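Local coordinates for beta-N-acetylhexosaminidase (Streptomyces plicatus, PDB 1JAK), which hydrolyses terminal beta-linked N-acetylhexosamine residues as a family 20 glycoside hydrolase, probably by substrate-assisted catalysis, at residues D483-K486 / V487-A490; P21-L24 / D25-I28. All coordinates share one frame; numbering follows the deposited sequence.

Interaction 1. Residues D483-K486 / V487-A490; sequences DTYK and VRLA
Tyr485 and Arg488 meet because their torsions converge: the tyrosine CG stands anti to its own backbone N (chi1 172°), while the arginine CG lies anti to the carbonyl carbon and the chain then folds at chi3 (-78°), bringing the guanidinium back to the ring. There the tyrosine CD1 sits over one guanidinium face, and Arg488 NH2 comes to the ring edge in the ring plane, 3.5 Å from Tyr485 CD1. With the two planes 72° apart, the ring turns its CD1 edge to the guanidinium face. NH2 donates to a water that lies in the guanidinium plane, 2.8 Å from Arg488 NH2, and this water in turn donates to Thr484 OG1; the hydroxyl is bonded to Asp481 as well. Arg488 NH1 forms a salt bridge with Glu471, so both terminal nitrogens have polar partners that fix the rotation of the group. Further round the ring, Leu489 CD2 packs 3.9 Å from Tyr485 CE2, approaching obliquely, and its other methyl, CD1, lies near the phenol oxygen. The backbone carries these groups through i to i+4 bonds: Leu489 N to Tyr485 O is 2.8 Å, and Ala490 N to Lys486 O is also 2.8 Å. Spacings of three and four residues thus place Arg488 and Leu489 beside Tyr485, the i/i+3/i+4 side-chain pattern of an alpha helix, here helix 482-490 near the C-terminus.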
loop_
_atom_site.group_PDB
_atom_site.type_symbol
_atom_site.label_atom_id
_atom_site.label_comp_id
_atom_site.label_asym_id
_atom_site.label_seq_id
_atom_site.Cartn_x
_atom_site.Cartn_y
_atom_site.Cartn_z
ATOM N N ASP A 483 4.618 23.301 4.393
ATOM C CA ASP A 483 4.081 24.168 5.438
ATOM C C ASP A 483 2.580 24.034 5.655
ATOM O O ASP A 483 2.109 24.124 6.791
ATOM C CB ASP A 483 4.437 25.633 5.166
ATOM C CG ASP A 483 5.914 25.919 5.370
ATOM O OD1 ASP A 483 6.552 25.205 6.172
ATOM O OD2 ASP A 483 6.432 26.866 4.743
ATOM N N THR A 484 1.824 23.821 4.583
ATOM C CA THR A 484 0.381 23.674 4.725
ATOM C C THR A 484 0.002 22.211 4.935
ATOM O O THR A 484 -0.978 21.911 5.614
ATOM C CB THR A 484 -0.381 24.252 3.505
ATOM O OG1 THR A 484 0.122 23.681 2.295
ATOM C CG2 THR A 484 -0.217 25.768 3.453
ATOM N N TYR A 485 0.785 21.299 4.365
ATOM C CA TYR A 485 0.514 19.874 4.534
ATOM C C TYR A 485 0.684 19.467 5.997
ATOM O O TYR A 485 -0.122 18.703 6.533
ATOM C CB TYR A 485 1.464 19.024 3.679
ATOM C CG TYR A 485 1.350 17.539 3.975
ATOM C CD1 TYR A 485 0.228 16.814 3.572
ATOM C CD2 TYR A 485 2.329 16.878 4.719
ATOM C CE1 TYR A 485 0.079 15.466 3.906
ATOM C CE2 TYR A 485 2.189 15.526 5.061
ATOM C CZ TYR A 485 1.061 14.832 4.652
ATOM O OH TYR A 485 0.897 13.512 5.004
ATOM N N LYS A 486 1.731 19.972 6.643
ATOM C CA LYS A 486 1.986 19.609 8.031
ATOM C C LYS A 486 0.827 19.963 8.952
ATOM O O LYS A 486 0.655 19.338 10.000
ATOM C CB LYS A 486 3.284 20.253 8.539
ATOM C CG LYS A 486 3.241 21.754 8.734
ATOM C CD LYS A 486 4.610 22.257 9.180
ATOM C CE LYS A 486 4.605 23.758 9.424
ATOM N NZ LYS A 486 5.948 24.242 9.845
ATOM N N VAL A 487 0.030 20.955 8.564
ATOM C CA VAL A 487 -1.122 21.342 9.374
ATOM C C VAL A 487 -2.215 20.291 9.213
ATOM O O VAL A 487 -2.901 19.944 10.174
ATOM C CB VAL A 487 -1.678 22.719 8.958
ATOM C CG1 VAL A 487 -2.953 23.019 9.735
ATOM C CG2 VAL A 487 -0.637 23.796 9.224
ATOM N N ARG A 488 -2.375 19.790 7.992
ATOM C CA ARG A 488 -3.373 18.763 7.725
ATOM C C ARG A 488 -2.938 17.451 8.374
ATOM O O ARG A 488 -3.773 16.665 8.825
ATOM C CB ARG A 488 -3.565 18.587 6.213
ATOM C CG ARG A 488 -4.281 19.774 5.564
ATOM C CD ARG A 488 -4.618 19.539 4.094
ATOM N NE ARG A 488 -3.468 19.711 3.206
ATOM C CZ ARG A 488 -2.886 18.725 2.530
ATOM N NH1 ARG A 488 -3.341 17.482 2.638
ATOM N NH2 ARG A 488 -1.856 18.982 1.734
ATOM N N LEU A 489 -1.629 17.218 8.431
ATOM C CA LEU A 489 -1.118 16.001 9.057
ATOM C C LEU A 489 -1.265 16.121 10.571
ATOM O O LEU A 489 -1.647 15.165 11.245
ATOM C CB LEU A 489 0.358 15.781 8.693
ATOM C CG LEU A 489 0.990 14.480 9.206
ATOM C CD1 LEU A 489 0.258 13.278 8.614
ATOM C CD2 LEU A 489 2.467 14.437 8.818
ATOM N N ALA A 490 -0.968 17.301 11.104
ATOM C CA ALA A 490 -1.079 17.535 12.540
ATOM C C ALA A 490 -2.498 17.251 13.022
ATOM O O ALA A 490 -2.702 16.758 14.132
ATOM C CB ALA A 490 -0.707 18.978 12.865
HETATM O O HOH W 1 -0.247 21.193 1.034
#

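Interaction 2. Residues P21-L24 / D25-I28; sequences PTPL and DRVI
Pro23 and Arg26 lie side by side and point the same way, the pyrrolidine ring resting against the flat end of the arginine. Pro23 CG stands over the centre of the guanidinium, 3.9 Å above its plane, and Pro23 CD is 4.0 Å from Arg26 CZ. The contact is therefore carbon against a guanidinium face, which leaves the in-plane N-H directions pointing past the proline. The arginine reaches this position with CG anti to the backbone N (chi1 -166°) and a bend at chi3, which turns its end back alongside the ring. On the same proline, Asp25 OD1 approaches CB at 3.4 Å, a contact of the carboxylate with a carbon. What brings these side chains together is a type I beta turn from Pro23 to Arg26, closed by Arg26 N donating to Pro23 O at 3.0 Å with an N-H...O angle of 158°. Arg26 is in turn the centre of an inverse gamma turn, in which Val27 N reaches Asp25 O at 2.9 Å in a weak bond. Leu24, at the second position of the beta turn, has its CB directed away from Asp25-Ile28, and its side chain packs on Leu129, Ala147 and Ile151. The Leu24 carbonyl oxygen is buried without a polar partner; Val27 CG1 lies 4.1 Å from Leu24 O.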
loop_
_atom_site.group_PDB
_atom_site.type_symbol
_atom_site.label_atom_id
_atom_site.label_comp_id
_atom_site.label_asym_id
_atom_site.label_seq_id
_atom_site.Cartn_x
_atom_site.Cartn_y
_atom_site.Cartn_z
ATOM N N PRO A 21 -17.235 22.109 12.783
ATOM C CA PRO A 21 -16.669 21.093 11.892
ATOM C C PRO A 21 -15.278 21.456 11.385
ATOM O O PRO A 21 -14.953 22.634 11.222
ATOM C CB PRO A 21 -17.692 21.022 10.763
ATOM C CG PRO A 21 -18.185 22.427 10.681
ATOM C CD PRO A 21 -18.364 22.803 12.139
ATOM N N THR A 22 -14.457 20.440 11.142
ATOM C CA THR A 22 -13.112 20.674 10.637
ATOM C C THR A 22 -13.257 21.233 9.223
ATOM O O THR A 22 -14.207 20.901 8.514
ATOM C CB THR A 22 -12.287 19.368 10.587
ATOM O OG1 THR A 22 -12.897 18.448 9.672
ATOM C CG2 THR A 22 -12.218 18.728 11.968
ATOM N N PRO A 23 -12.318 22.096 8.798
ATOM C CA PRO A 23 -12.367 22.690 7.459
ATOM C C PRO A 23 -12.512 21.644 6.359
ATOM O O PRO A 23 -11.929 20.565 6.437
ATOM C CB PRO A 23 -11.046 23.451 7.375
ATOM C CG PRO A 23 -10.823 23.867 8.798
ATOM C CD PRO A 23 -11.159 22.603 9.552
ATOM N N LEU A 24 -13.287 21.979 5.333
ATOM C CA LEU A 24 -13.534 21.072 4.218
ATOM C C LEU A 24 -12.267 20.625 3.489
ATOM O O LEU A 24 -12.238 19.549 2.896
ATOM C CB LEU A 24 -14.497 21.729 3.222
ATOM C CG LEU A 24 -15.010 20.887 2.051
ATOM C CD1 LEU A 24 -15.841 19.723 2.577
ATOM C CD2 LEU A 24 -15.851 21.758 1.119
ATOM N N ASP A 25 -11.221 21.444 3.541
ATOM C CA ASP A 25 -9.971 21.117 2.855
ATOM C C ASP A 25 -8.977 20.365 3.731
ATOM O O ASP A 25 -7.927 19.933 3.250
ATOM C CB ASP A 25 -9.293 22.399 2.369
ATOM C CG ASP A 25 -8.667 23.186 3.507
ATOM O OD1 ASP A 25 -9.401 23.583 4.434
ATOM O OD2 ASP A 25 -7.437 23.404 3.482
ATOM N N ARG A 26 -9.295 20.210 5.009
ATOM C CA ARG A 26 -8.377 19.547 5.925
ATOM C C ARG A 26 -8.437 18.027 5.863
ATOM O O ARG A 26 -8.855 17.368 6.817
ATOM C CB ARG A 26 -8.631 20.037 7.354
ATOM C CG ARG A 26 -7.536 19.670 8.347
ATOM C CD ARG A 26 -7.511 20.660 9.503
ATOM N NE ARG A 26 -7.192 22.009 9.040
ATOM C CZ ARG A 26 -7.179 23.088 9.818
ATOM N NH1 ARG A 26 -7.469 22.985 11.108
ATOM N NH2 ARG A 26 -6.875 24.271 9.304
ATOM N N VAL A 27 -8.006 17.477 4.732
ATOM C CA VAL A 27 -7.997 16.030 4.542
ATOM C C VAL A 27 -6.738 15.609 3.788
ATOM O O VAL A 27 -6.119 16.414 3.088
ATOM C CB VAL A 27 -9.231 15.552 3.742
ATOM C CG1 VAL A 27 -10.507 16.138 4.330
ATOM C CG2 VAL A 27 -9.092 15.939 2.299
ATOM N N ILE A 28 -6.362 14.344 3.940
ATOM C CA ILE A 28 -5.187 13.803 3.267
ATOM C C ILE A 28 -5.620 12.523 2.565
ATOM O O ILE A 28 -6.230 11.655 3.186
ATOM C CB ILE A 28 -4.063 13.446 4.269
ATOM C CG1 ILE A 28 -3.608 14.696 5.025
ATOM C CG2 ILE A 28 -2.881 12.827 3.523
ATOM C CD1 ILE A 28 -2.637 14.405 6.164
#

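Interaction 2 comes first along the chain, in the loop that leads to strand 33-36, and interaction 1 lies far later, on helix 482-490. Their centres are nevertheless only 11 Å apart, and they touch directly: Arg488 NH1 is 3.0 Å from Val27 O, a probable hydrogen bond, while Arg488 CD packs on Asp25 O and Ile28 CD1 meets Leu489 CA at 3.6 Å. Residues 21-28 also pack on helix 116-129 and strand 145-153, whereas helix 482-490 contacts helices 465-474 and 420-424. The pair thus brings N- and C-terminal parts of the enzyme together, joining the family 20 domain 2 region to helix 482-490, which follows the last barrel strand, 440-447.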